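Local coordinates for protein glutamate--cysteine ligase GshA (PDB 3K1T) that probably acts as a gamma-glutamylcysteine synthetase, a ligase that joins glutamate to cysteine, at residues A[2-10]-A[334-342]; A[354-362]-A[373-382]. All coordinates share one frame; numbering follows the deposited sequence.

Interaction 1. Residues A[2-10]-A[334-342]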
HETATM    1  N   MSE A   2      10.972  21.154  11.704  1.00 38.69           N
HETATM    2  CA  MSE A   2       9.863  21.594  10.870  1.00 36.30           C
HETATM    3  C   MSE A   2       8.705  22.069  11.792  1.00 30.88           C
HETATM    4  O   MSE A   2       8.203  21.262  12.544  1.00 30.52           O
HETATM    5  CB  MSE A   2       9.423  20.399  10.030  1.00 38.13           C
HETATM    6  CG  MSE A   2       8.143  20.577   9.263  1.00 42.71           C
HETATM    7 SE   MSE A   2       8.279  22.101   8.081  0.75 56.57          SE
HETATM    8  CE  MSE A   2       9.606  21.361   6.801  1.00 47.39           C
HETATM    9  N   MSE A   3       8.288  23.339  11.735  1.00 26.26           N
HETATM   10  CA  MSE A   3       7.148  23.840  12.557  0.70 23.85           C
HETATM   11  C   MSE A   3       5.841  23.210  12.067  1.00 21.94           C
HETATM   12  O   MSE A   3       5.579  23.159  10.846  1.00 20.66           O
HETATM   13  CB  MSE A   3       7.026  25.379  12.504  0.70 23.55           C
HETATM   14  CG  MSE A   3       5.931  25.975  13.413  0.70 23.82           C
HETATM   15 SE   MSE A   3       5.505  27.926  13.297  0.52 25.66          SE
HETATM   16  CE  MSE A   3       7.294  28.672  13.498  0.70 25.86           C
ATOM     17  N   VAL A   4       5.005  22.757  13.002  1.00 18.47           N
ATOM     18  CA  VAL A   4       3.681  22.177  12.687  1.00 15.45           C
ATOM     19  C   VAL A   4       2.595  22.901  13.482  1.00 13.98           C
ATOM     20  O   VAL A   4       2.905  23.613  14.463  1.00 12.38           O
ATOM     21  CB  VAL A   4       3.635  20.638  13.005  1.00 15.15           C
ATOM     22  CG1 VAL A   4       4.728  19.888  12.190  1.00 14.05           C
ATOM     23  CG2 VAL A   4       3.841  20.372  14.520  1.00 16.10           C
ATOM     24  N   PRO A   5       1.317  22.720  13.093  1.00 12.54           N
ATOM     25  CA  PRO A   5       0.250  23.363  13.870  1.00 12.69           C
ATOM     26  C   PRO A   5       0.164  22.794  15.275  1.00 12.42           C
ATOM     27  O   PRO A   5       0.393  21.602  15.461  1.00 13.07           O
ATOM     28  CB  PRO A   5      -1.021  23.040  13.067  1.00 12.69           C
ATOM     29  CG  PRO A   5      -0.498  22.874  11.635  1.00 12.89           C
ATOM     30  CD  PRO A   5       0.786  22.100  11.859  1.00 12.82           C
ATOM     31  N   HIS A   6      -0.204  23.642  16.231  1.00 11.79           N
ATOM     32  CA  HIS A   6      -0.522  23.222  17.598  1.00 11.61           C
ATOM     33  C   HIS A   6      -1.859  23.800  18.020  1.00 11.64           C
ATOM     34  O   HIS A   6      -2.232  24.913  17.607  1.00 11.51           O
ATOM     35  CB  HIS A   6       0.582  23.699  18.571  1.00 11.20           C
ATOM     36  CG  HIS A   6       1.912  23.070  18.292  1.00 12.00           C
ATOM     37  ND1 HIS A   6       2.170  21.745  18.559  1.00 15.53           N
ATOM     38  CD2 HIS A   6       3.004  23.546  17.646  1.00 12.86           C
ATOM     39  CE1 HIS A   6       3.386  21.446  18.134  1.00 14.10           C
ATOM     40  NE2 HIS A   6       3.920  22.530  17.591  1.00 14.88           N
ATOM     41  N   LEU A   7      -2.576  23.068  18.862  1.00 11.90           N
ATOM     42  CA  LEU A   7      -3.793  23.586  19.468  1.00 13.23           C
ATOM     43  C   LEU A   7      -3.541  24.781  20.379  1.00 13.41           C
ATOM     44  O   LEU A   7      -2.589  24.795  21.167  1.00 14.29           O
ATOM     45  CB  LEU A   7      -4.502  22.475  20.272  1.00 13.20           C
ATOM     46  CG  LEU A   7      -5.140  21.326  19.521  1.00 14.15           C
ATOM     47  CD1 LEU A   7      -5.551  20.194  20.495  1.00 14.64           C
ATOM     48  CD2 LEU A   7      -6.360  21.812  18.730  1.00 10.79           C
ATOM     49  N   THR A   8      -4.432  25.756  20.333  1.00 13.66           N
ATOM     50  CA  THR A   8      -4.322  26.934  21.186  1.00 14.23           C
ATOM     51  C   THR A   8      -5.381  26.878  22.284  1.00 14.67           C
ATOM     52  O   THR A   8      -5.831  27.904  22.806  1.00 15.36           O
ATOM     53  CB  THR A   8      -4.507  28.235  20.335  1.00 13.75           C
ATOM     54  OG1 THR A   8      -5.774  28.191  19.675  1.00 13.38           O
ATOM     55  CG2 THR A   8      -3.416  28.379  19.314  1.00 14.72           C
ATOM     56  N   THR A   9      -5.843  25.681  22.597  1.00 15.13           N
ATOM     57  CA  THR A   9      -6.814  25.517  23.658  1.00 15.22           C
ATOM     58  C   THR A   9      -6.276  24.474  24.628  1.00 14.84           C
ATOM     59  O   THR A   9      -5.638  23.514  24.212  1.00 13.70           O
ATOM     60  CB  THR A   9      -8.190  25.040  23.115  1.00 15.07           C
ATOM     61  OG1 THR A   9      -9.044  24.820  24.231  1.00 17.42           O
ATOM     62  CG2 THR A   9      -8.082  23.693  22.346  1.00 14.39           C
ATOM     63  N   ALA A  10      -6.556  24.677  25.905  1.00 15.46           N
ATOM     64  CA  ALA A  10      -6.245  23.694  26.966  1.00 15.39           C
ATOM     65  C   ALA A  10      -7.422  22.753  27.204  1.00 14.20           C
ATOM     66  O   ALA A  10      -7.280  21.740  27.852  1.00 15.31           O
ATOM     67  CB  ALA A  10      -5.867  24.419  28.273  1.00 15.20           C
ATOM     68  N   PHE A 334      -9.114  24.789  16.529  1.00 11.69           N
ATOM     69  CA  PHE A 334      -8.162  25.570  17.328  1.00 12.45           C
ATOM     70  C   PHE A 334      -6.722  25.254  16.966  1.00 12.43           C
ATOM     71  O   PHE A 334      -5.806  25.725  17.625  1.00 13.36           O
ATOM     72  CB  PHE A 334      -8.406  25.387  18.831  1.00 13.05           C
ATOM     73  CG  PHE A 334      -9.759  25.842  19.252  1.00 12.18           C
ATOM     74  CD1 PHE A 334     -10.120  27.166  19.115  1.00 16.15           C
ATOM     75  CD2 PHE A 334     -10.702  24.947  19.680  1.00 14.94           C
ATOM     76  CE1 PHE A 334     -11.397  27.603  19.470  1.00 18.04           C
ATOM     77  CE2 PHE A 334     -11.974  25.372  20.041  1.00 14.08           C
ATOM     78  CZ  PHE A 334     -12.318  26.710  19.930  1.00 15.02           C
ATOM     79  N   GLU A 335      -6.500  24.513  15.884  1.00 11.24           N
ATOM     80  CA  GLU A 335      -5.126  24.302  15.433  1.00 10.86           C
ATOM     81  C   GLU A 335      -4.618  25.595  14.770  1.00 11.30           C
ATOM     82  O   GLU A 335      -5.349  26.218  13.993  1.00 11.80           O
ATOM     83  CB  GLU A 335      -5.050  23.131  14.459  1.00 11.20           C
ATOM     84  CG  GLU A 335      -5.473  21.810  15.066  1.00 10.45           C
ATOM     85  CD  GLU A 335      -5.090  20.615  14.175  1.00 12.99           C
ATOM     86  OE1 GLU A 335      -3.888  20.276  14.117  1.00 13.31           O
ATOM     87  OE2 GLU A 335      -5.984  20.059  13.507  1.00 13.21           O
ATOM     88  N   HIS A 336      -3.402  25.998  15.106  1.00 11.00           N
ATOM     89  CA  HIS A 336      -2.778  27.166  14.530  1.00 11.26           C
ATOM     90  C   HIS A 336      -1.332  26.860  14.139  1.00 12.22           C
ATOM     91  O   HIS A 336      -0.577  26.208  14.883  1.00 10.33           O
ATOM     92  CB  HIS A 336      -2.703  28.309  15.538  1.00 12.70           C
ATOM     93  CG  HIS A 336      -3.992  29.014  15.791  1.00 12.34           C
ATOM     94  ND1 HIS A 336      -5.029  28.444  16.505  1.00 15.06           N
ATOM     95  CD2 HIS A 336      -4.402  30.262  15.450  1.00 15.22           C
ATOM     96  CE1 HIS A 336      -6.018  29.325  16.604  1.00 14.96           C
ATOM     97  NE2 HIS A 336      -5.672  30.427  15.955  1.00 13.90           N
ATOM     98  N   LEU A 337      -0.930  27.409  13.003  1.00 12.93           N
ATOM     99  CA  LEU A 337       0.479  27.519  12.643  1.00 13.09           C
ATOM    100  C   LEU A 337       0.870  28.955  12.932  1.00 13.81           C
ATOM    101  O   LEU A 337       0.569  29.875  12.169  1.00 13.16           O
ATOM    102  CB  LEU A 337       0.703  27.168  11.159  1.00 13.25           C
ATOM    103  CG  LEU A 337       2.175  27.084  10.719  1.00 13.14           C
ATOM    104  CD1 LEU A 337       2.801  25.772  11.240  1.00 16.12           C
ATOM    105  CD2 LEU A 337       2.251  27.207   9.138  1.00 17.02           C
ATOM    106  N   LYS A 338       1.507  29.147  14.080  1.00 14.97           N
ATOM    107  CA  LYS A 338       1.800  30.457  14.611  1.00 16.45           C
ATOM    108  C   LYS A 338       0.502  31.248  14.696  1.00 17.19           C
ATOM    109  O   LYS A 338      -0.398  30.807  15.365  1.00 18.57           O
ATOM    110  CB  LYS A 338       2.911  31.151  13.810  1.00 17.16           C
ATOM    111  CG  LYS A 338       3.560  32.303  14.585  1.00 20.11           C
ATOM    112  CD  LYS A 338       4.871  32.772  13.969  1.00 23.38           C
ATOM    113  CE  LYS A 338       5.391  33.991  14.729  1.00 24.84           C
ATOM    114  NZ  LYS A 338       6.704  34.436  14.193  1.00 28.07           N
ATOM    115  N   ASP A 339       0.368  32.346  13.976  1.00 17.86           N
ATOM    116  CA  ASP A 339      -0.859  33.150  14.048  0.50 18.22           C
ATOM    117  C   ASP A 339      -1.990  32.689  13.120  1.00 18.40           C
ATOM    118  O   ASP A 339      -3.086  33.216  13.206  1.00 18.12           O
ATOM    119  CB  ASP A 339      -0.533  34.600  13.736  0.50 18.96           C
ATOM    120  CG  ASP A 339       0.220  34.755  12.431  0.50 19.94           C
ATOM    121  OD1 ASP A 339       1.198  34.003  12.192  0.50 19.28           O
ATOM    122  OD2 ASP A 339      -0.189  35.629  11.643  0.50 26.64           O
ATOM    123  N   ALA A 340      -1.729  31.719  12.247  1.00 16.13           N
ATOM    124  CA  ALA A 340      -2.718  31.313  11.244  1.00 15.57           C
ATOM    125  C   ALA A 340      -3.502  30.093  11.714  1.00 14.38           C
ATOM    126  O   ALA A 340      -2.903  29.090  12.095  1.00 13.56           O
ATOM    127  CB  ALA A 340      -2.004  30.985   9.894  1.00 14.19           C
ATOM    128  N   VAL A 341      -4.827  30.136  11.572  1.00 13.41           N
ATOM    129  CA  VAL A 341      -5.670  28.962  11.803  1.00 12.66           C
ATOM    130  C   VAL A 341      -5.361  27.881  10.730  1.00 13.12           C
ATOM    131  O   VAL A 341      -5.103  28.198   9.547  1.00 13.43           O
ATOM    132  CB  VAL A 341      -7.127  29.336  11.771  1.00 13.32           C
ATOM    133  CG1 VAL A 341      -8.032  28.064  11.784  1.00 12.03           C
ATOM    134  CG2 VAL A 341      -7.426  30.276  12.965  1.00 13.66           C
ATOM    135  N   ALA A 342      -5.331  26.631  11.147  1.00 11.71           N
ATOM    136  CA  ALA A 342      -5.071  25.509  10.251  1.00 11.65           C
ATOM    137  C   ALA A 342      -6.146  24.454  10.451  1.00 12.44           C
ATOM    138  O   ALA A 342      -6.680  24.324  11.557  1.00 13.49           O
ATOM    139  CB  ALA A 342      -3.691  24.917  10.534  1.00 10.78           C
TER
HETATM  140  O   HOH W   1       3.022  26.327  15.310  1.00 23.68           O
HETATM  141  O   HOH W   2      -2.489  20.932  16.311  1.00 20.52           O

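Interaction 2. Residues A[354-362]-A[373-382]. With SO4 (sulfate ion), chain B.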
ATOM      1  N   VAL A 354      -3.564   7.735   2.644  1.00 12.13           N
ATOM      2  CA  VAL A 354      -2.274   7.918   1.978  1.00 12.45           C
ATOM      3  C   VAL A 354      -1.492   9.156   2.416  1.00 12.82           C
ATOM      4  O   VAL A 354      -0.280   9.259   2.161  1.00 13.28           O
ATOM      5  CB  VAL A 354      -2.400   7.870   0.436  1.00 12.09           C
ATOM      6  CG1 VAL A 354      -2.959   6.498   0.038  1.00 14.28           C
ATOM      7  CG2 VAL A 354      -3.244   9.065  -0.132  1.00 11.64           C
ATOM      8  N   GLY A 355      -2.156  10.054   3.137  1.00 12.71           N
ATOM      9  CA  GLY A 355      -1.522  11.297   3.572  1.00 12.68           C
ATOM     10  C   GLY A 355      -2.541  12.413   3.629  1.00 12.05           C
ATOM     11  O   GLY A 355      -3.716  12.178   3.879  1.00 10.24           O
ATOM     12  N   GLY A 356      -2.078  13.630   3.371  1.00 12.30           N
ATOM     13  CA  GLY A 356      -2.924  14.811   3.373  1.00 13.29           C
ATOM     14  C   GLY A 356      -2.151  16.081   3.623  1.00 12.95           C
ATOM     15  O   GLY A 356      -0.912  16.105   3.481  1.00 13.34           O
ATOM     16  N   PHE A 357      -2.875  17.143   3.972  1.00 11.58           N
ATOM     17  CA  PHE A 357      -2.272  18.423   4.188  1.00 11.41           C
ATOM     18  C   PHE A 357      -3.161  19.285   5.054  1.00 11.33           C
ATOM     19  O   PHE A 357      -4.336  19.019   5.172  1.00 10.49           O
ATOM     20  CB  PHE A 357      -1.942  19.119   2.842  1.00 11.72           C
ATOM     21  CG  PHE A 357      -3.134  19.376   1.970  1.00 11.50           C
ATOM     22  CD1 PHE A 357      -3.544  18.424   1.032  1.00 16.16           C
ATOM     23  CD2 PHE A 357      -3.816  20.568   2.047  1.00 13.55           C
ATOM     24  CE1 PHE A 357      -4.618  18.660   0.206  1.00 14.32           C
ATOM     25  CE2 PHE A 357      -4.926  20.838   1.229  1.00 16.18           C
ATOM     26  CZ  PHE A 357      -5.341  19.865   0.306  1.00 16.15           C
ATOM     27  N   TYR A 358      -2.576  20.302   5.690  1.00 12.22           N
ATOM     28  CA  TYR A 358      -3.366  21.341   6.344  1.00 11.85           C
ATOM     29  C   TYR A 358      -3.720  22.492   5.398  1.00 12.18           C
ATOM     30  O   TYR A 358      -2.884  22.921   4.605  1.00 13.10           O
ATOM     31  CB  TYR A 358      -2.582  21.941   7.496  1.00 12.83           C
ATOM     32  CG  TYR A 358      -2.531  21.104   8.761  1.00 12.16           C
ATOM     33  CD1 TYR A 358      -3.576  21.141   9.654  1.00 12.66           C
ATOM     34  CD2 TYR A 358      -1.414  20.317   9.072  1.00 13.18           C
ATOM     35  CE1 TYR A 358      -3.521  20.438  10.854  1.00 12.10           C
ATOM     36  CE2 TYR A 358      -1.356  19.600  10.300  1.00 13.42           C
ATOM     37  CZ  TYR A 358      -2.415  19.677  11.168  1.00 12.57           C
ATOM     38  OH  TYR A 358      -2.381  18.992  12.385  1.00 14.05           O
ATOM     39  N   ARG A 359      -4.927  23.013   5.547  1.00 12.64           N
ATOM     40  CA  ARG A 359      -5.301  24.301   4.962  1.00 13.02           C
ATOM     41  C   ARG A 359      -4.978  25.361   6.018  1.00 13.89           C
ATOM     42  O   ARG A 359      -5.627  25.401   7.062  1.00 13.13           O
ATOM     43  CB  ARG A 359      -6.788  24.365   4.647  1.00 13.72           C
ATOM     44  CG  ARG A 359      -7.324  23.249   3.714  1.00 15.23           C
ATOM     45  CD  ARG A 359      -8.815  23.418   3.469  1.00 16.42           C
ATOM     46  NE  ARG A 359      -9.420  22.183   2.947  1.00 15.89           N
ATOM     47  CZ  ARG A 359      -9.269  21.719   1.704  1.00 18.72           C
ATOM     48  NH1 ARG A 359      -8.597  22.423   0.809  1.00 19.63           N
ATOM     49  NH2 ARG A 359      -9.810  20.549   1.346  1.00 17.09           N
ATOM     50  N   VAL A 360      -3.998  26.202   5.714  1.00 12.32           N
ATOM     51  CA  VAL A 360      -3.536  27.238   6.613  1.00 13.25           C
ATOM     52  C   VAL A 360      -4.172  28.527   6.117  1.00 13.42           C
ATOM     53  O   VAL A 360      -3.865  29.018   5.017  1.00 13.15           O
ATOM     54  CB  VAL A 360      -1.978  27.308   6.669  1.00 12.00           C
ATOM     55  CG1 VAL A 360      -1.472  28.463   7.632  1.00 13.23           C
ATOM     56  CG2 VAL A 360      -1.344  25.962   7.071  1.00 12.15           C
ATOM     57  N   HIS A 361      -5.104  29.039   6.898  1.00 13.70           N
ATOM     58  CA  HIS A 361      -5.885  30.230   6.521  1.00 14.45           C
ATOM     59  C   HIS A 361      -4.992  31.423   6.188  1.00 14.49           C
ATOM     60  O   HIS A 361      -4.050  31.738   6.924  1.00 14.83           O
ATOM     61  CB  HIS A 361      -6.845  30.669   7.648  1.00 14.12           C
ATOM     62  CG  HIS A 361      -7.964  29.718   7.926  1.00 12.58           C
ATOM     63  ND1 HIS A 361      -9.184  30.144   8.407  1.00 13.37           N
ATOM     64  CD2 HIS A 361      -8.030  28.367   7.880  1.00 13.04           C
ATOM     65  CE1 HIS A 361      -9.946  29.098   8.648  1.00 15.24           C
ATOM     66  NE2 HIS A 361      -9.289  28.011   8.289  1.00 13.08           N
ATOM     67  N   THR A 362      -5.299  32.094   5.073  1.00 15.32           N
ATOM     68  CA  THR A 362      -4.613  33.344   4.723  1.00 16.68           C
ATOM     69  C   THR A 362      -5.207  34.548   5.463  1.00 17.54           C
ATOM     70  O   THR A 362      -4.501  35.493   5.728  1.00 17.79           O
ATOM     71  CB  THR A 362      -4.619  33.612   3.199  1.00 17.87           C
ATOM     72  OG1 THR A 362      -5.961  33.590   2.746  1.00 19.20           O
ATOM     73  CG2 THR A 362      -3.857  32.535   2.440  1.00 16.91           C
ATOM     74  N   PRO A 373     -12.465  28.350   5.301  1.00 19.70           N
ATOM     75  CA  PRO A 373     -11.479  29.125   4.549  1.00 21.18           C
ATOM     76  C   PRO A 373     -11.775  29.268   3.040  1.00 21.92           C
ATOM     77  O   PRO A 373     -11.213  30.155   2.384  1.00 21.45           O
ATOM     78  CB  PRO A 373     -10.195  28.317   4.740  1.00 20.49           C
ATOM     79  CG  PRO A 373     -10.667  26.935   4.881  1.00 19.78           C
ATOM     80  CD  PRO A 373     -11.910  27.069   5.735  1.00 20.68           C
ATOM     81  N   GLY A 374     -12.616  28.405   2.494  1.00 23.10           N
ATOM     82  CA  GLY A 374     -12.821  28.396   1.032  1.00 23.83           C
ATOM     83  C   GLY A 374     -11.486  28.211   0.314  1.00 24.62           C
ATOM     84  O   GLY A 374     -10.725  27.292   0.624  1.00 23.63           O
HETATM   85  N   MSE A 375     -11.206  29.118  -0.620  1.00 25.28           N
HETATM   86  CA  MSE A 375      -9.956  29.127  -1.386  1.00 26.64           C
HETATM   87  C   MSE A 375      -8.850  29.882  -0.701  1.00 24.33           C
HETATM   88  O   MSE A 375      -7.735  29.882  -1.177  1.00 23.28           O
HETATM   89  CB  MSE A 375     -10.188  29.854  -2.724  1.00 28.71           C
HETATM   90  CG  MSE A 375     -11.189  29.165  -3.616  1.00 35.84           C
HETATM   91 SE   MSE A 375     -10.544  27.349  -4.035  0.75 56.04          SE
HETATM   92  CE  MSE A 375      -8.693  27.711  -4.639  1.00 51.82           C
ATOM     93  N   HIS A 376      -9.163  30.564   0.392  1.00 23.77           N
ATOM     94  CA  HIS A 376      -8.200  31.419   1.072  1.00 23.22           C
ATOM     95  C   HIS A 376      -7.340  30.645   2.086  1.00 21.50           C
ATOM     96  O   HIS A 376      -7.493  30.771   3.323  1.00 19.69           O
ATOM     97  CB  HIS A 376      -8.944  32.584   1.733  1.00 24.61           C
ATOM     98  CG  HIS A 376      -9.736  33.392   0.753  1.00 29.79           C
ATOM     99  ND1 HIS A 376     -11.099  33.239   0.584  1.00 37.61           N
ATOM    100  CD2 HIS A 376      -9.344  34.293  -0.179  1.00 34.34           C
ATOM    101  CE1 HIS A 376     -11.518  34.046  -0.376  1.00 35.63           C
ATOM    102  NE2 HIS A 376     -10.475  34.700  -0.849  1.00 35.68           N
ATOM    103  N   PHE A 377      -6.423  29.866   1.545  1.00 19.40           N
ATOM    104  CA  PHE A 377      -5.509  29.065   2.345  1.00 18.31           C
ATOM    105  C   PHE A 377      -4.264  28.772   1.541  1.00 18.15           C
ATOM    106  O   PHE A 377      -4.274  28.830   0.307  1.00 19.45           O
ATOM    107  CB  PHE A 377      -6.191  27.763   2.811  1.00 16.95           C
ATOM    108  CG  PHE A 377      -6.358  26.736   1.711  1.00 17.06           C
ATOM    109  CD1 PHE A 377      -5.324  25.854   1.396  1.00 18.24           C
ATOM    110  CD2 PHE A 377      -7.533  26.683   0.977  1.00 18.14           C
ATOM    111  CE1 PHE A 377      -5.469  24.923   0.366  1.00 19.16           C
ATOM    112  CE2 PHE A 377      -7.681  25.744  -0.069  1.00 20.25           C
ATOM    113  CZ  PHE A 377      -6.640  24.882  -0.359  1.00 17.86           C
ATOM    114  N   GLU A 378      -3.181  28.487   2.233  1.00 15.94           N
ATOM    115  CA  GLU A 378      -2.008  27.879   1.654  1.00 16.72           C
ATOM    116  C   GLU A 378      -1.855  26.452   2.256  1.00 16.72           C
ATOM    117  O   GLU A 378      -2.062  26.274   3.456  1.00 15.15           O
ATOM    118  CB  GLU A 378      -0.794  28.688   1.991  1.00 17.75           C
ATOM    119  CG  GLU A 378      -0.868  30.082   1.305  1.00 22.59           C
ATOM    120  CD  GLU A 378       0.279  30.991   1.682  1.00 31.33           C
ATOM    121  OE1 GLU A 378       1.164  30.572   2.482  1.00 35.85           O
ATOM    122  OE2 GLU A 378       0.284  32.151   1.168  1.00 37.25           O
ATOM    123  N   PRO A 379      -1.474  25.464   1.436  1.00 15.94           N
ATOM    124  CA  PRO A 379      -1.329  24.082   1.955  1.00 16.72           C
ATOM    125  C   PRO A 379      -0.051  23.910   2.757  1.00 16.43           C
ATOM    126  O   PRO A 379       0.941  24.553   2.460  1.00 16.93           O
ATOM    127  CB  PRO A 379      -1.282  23.219   0.685  1.00 17.11           C
ATOM    128  CG  PRO A 379      -0.704  24.166  -0.398  1.00 18.65           C
ATOM    129  CD  PRO A 379      -1.233  25.562  -0.023  1.00 17.35           C
ATOM    130  N   LEU A 380      -0.074  23.043   3.758  1.00 15.35           N
ATOM    131  CA  LEU A 380       1.103  22.679   4.525  1.00 14.73           C
ATOM    132  C   LEU A 380       1.069  21.178   4.664  1.00 15.10           C
ATOM    133  O   LEU A 380       0.149  20.623   5.252  1.00 12.78           O
ATOM    134  CB  LEU A 380       1.057  23.290   5.917  1.00 15.40           C
ATOM    135  CG  LEU A 380       2.217  22.916   6.830  1.00 16.65           C
ATOM    136  CD1 LEU A 380       3.534  23.583   6.374  1.00 17.28           C
ATOM    137  CD2 LEU A 380       1.818  23.312   8.277  1.00 18.22           C
ATOM    138  N   THR A 381       2.052  20.500   4.095  1.00 16.14           N
ATOM    139  CA  THR A 381       1.959  19.049   4.003  1.00 16.72           C
ATOM    140  C   THR A 381       2.147  18.386   5.377  1.00 16.55           C
ATOM    141  O   THR A 381       2.790  18.932   6.274  1.00 15.06           O
ATOM    142  CB  THR A 381       2.943  18.482   2.918  1.00 18.47           C
ATOM    143  OG1 THR A 381       2.466  17.191   2.483  1.00 22.38           O
ATOM    144  CG2 THR A 381       4.353  18.372   3.478  1.00 19.07           C
ATOM    145  N   PHE A 382       1.463  17.261   5.558  1.00 16.59           N
ATOM    146  CA  PHE A 382       1.533  16.456   6.784  1.00 17.17           C
ATOM    147  C   PHE A 382       2.931  15.886   6.919  1.00 18.02           C
ATOM    148  O   PHE A 382       3.495  15.411   5.942  1.00 18.60           O
ATOM    149  CB  PHE A 382       0.586  15.258   6.698  1.00 16.89           C
ATOM    150  CG  PHE A 382      -0.854  15.563   6.924  1.00 16.04           C
ATOM    151  CD1 PHE A 382      -1.316  16.846   7.272  1.00 13.24           C
ATOM    152  CD2 PHE A 382      -1.770  14.549   6.795  1.00 15.23           C
ATOM    153  CE1 PHE A 382      -2.647  17.071   7.495  1.00 13.50           C
ATOM    154  CE2 PHE A 382      -3.106  14.772   7.003  1.00 16.27           C
ATOM    155  CZ  PHE A 382      -3.557  16.045   7.337  1.00 15.11           C
TER
HETATM  156  S   SO4 B 432      -9.724  18.817  -1.880  1.00 21.90           S
HETATM  157  O1  SO4 B 432      -8.827  19.776  -1.277  1.00 27.96           O
HETATM  158  O2  SO4 B 432      -9.021  17.610  -1.580  1.00 25.53           O
HETATM  159  O3  SO4 B 432     -11.023  18.809  -1.247  1.00 23.72           O
HETATM  160  O4  SO4 B 432      -9.840  19.044  -3.338  1.00 22.65           O

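Interaction 1. Residues A[2-10]-A[334-342]
P5 fills a shallow hollow on the hairpin formed by strands 335-337 and 340-342: its CG rests on the CB of A342, 3.9 Å away, and the small alanine lets the proline ring lie close to the strand. L337 supplies the next bump. With CG anti to the backbone N (chi1 -173°), it reaches the backbone of the 2-10 segment, its CD1 3.6 Å from the carbonyl C of V4. In one of its two modelled conformers the M3 chain lies at a slant across L337, CG to the same CD1 at 3.8 Å, a less certain contact than the others. Farther along, the CD2 methyl of L7 settles on the CG methylene of E335, whose carboxylate is turned to Y358. T8 sets its CG2 obliquely against the H336 ring, while the CG2 of T9 lies beside the CB and CD2 of F334, so the beta-branched threonines fit methyls around the two rings.

The backbones join as a short antiparallel pair: H6 N donates to H336 O and H336 N to H6 O. Beyond it, F334 O is gripped by three donors. T8 N approaches at 3.0 Å, T8 OG1 comes in the carbonyl plane at 3.2 Å, and H336 ND1, 3.0 Å away, sits above that plane while the oxygen lies almost in the plane of the imidazole. This last bond helps to fix the rotation of the H336 ring. Water bonded to E335 OE1 also reaches P5 O, weakly. Apolar packing thus runs along the whole contact, but the polar grip is concentrated at F334 O; donation from ND1 of H336 is consistent with a proton on that nitrogen, whether the ring is neutral or charged.

Interaction 2. Residues A[354-362]-A[373-382]
F382 lays the face of its ring along the G356-F357 backbone, with the CA of G356 4.0 Å from the ring centroid in a CH-pi contact. Glycine suits this place because a CB would run into the ring. The same ring turns its edge to the face of Y358, F382 CE1 to Y358 CD2 at 3.8 Å and planes at 73°, a T-shaped pair. Without the phenyl ring, as with an alanine here, the G356-F357 backbone is likely to lose the packing against it, and Y358 its T-shaped partner.

On the face of the sheet bearing F357, R359 and H361, the aliphatic part of R359 crosses F377, its CG 4.1 Å from the ring centroid and over the face. F377 meets it with CG between the backbone N and the carbonyl carbon (chi1 74°). The extended arginine carries its guanidinium, steeply inclined to that ring, to a sulfate, probably from the crystallisation liquor and also held by G67, S47 and N63: NH2 donates to O1 at 2.9 Å and pairs with D49. P373 places CB over the imidazole face of H361, 3.8 Å from its centroid. Across the other face, V360 CG2 meets L380 CB at 3.8 Å.

Paired N-H to O bonds link Y358 with L380 and V360 with E378. Strands 340-349, 352-361 and 377-381, consecutive in the chain, pair antiparallel in turn as a beta-meander.

Overall arrangement
Interactions 1 and 2 lie in one antiparallel sheet, their centres about 12 Å apart and on the same side of the chain's centre. Strand 340-349 joins them: it pairs with 335-337, which carries strand 6-7, and with 352-361, which carries 377-381. Along the chain interaction 1 closes before interaction 2 opens, strand 335-337 returning to the N-terminal strand after more than 300 residues, whereas interaction 2 spans a short connection. They meet directly, through probable hydrogen bonds of E335 OE1 with Y358 OH at 2.6 Å and of V341 O with H361 N at 2.8 Å, and packing of P5 on Y358. The chain's start is thereby tied to the sheet that also holds R359.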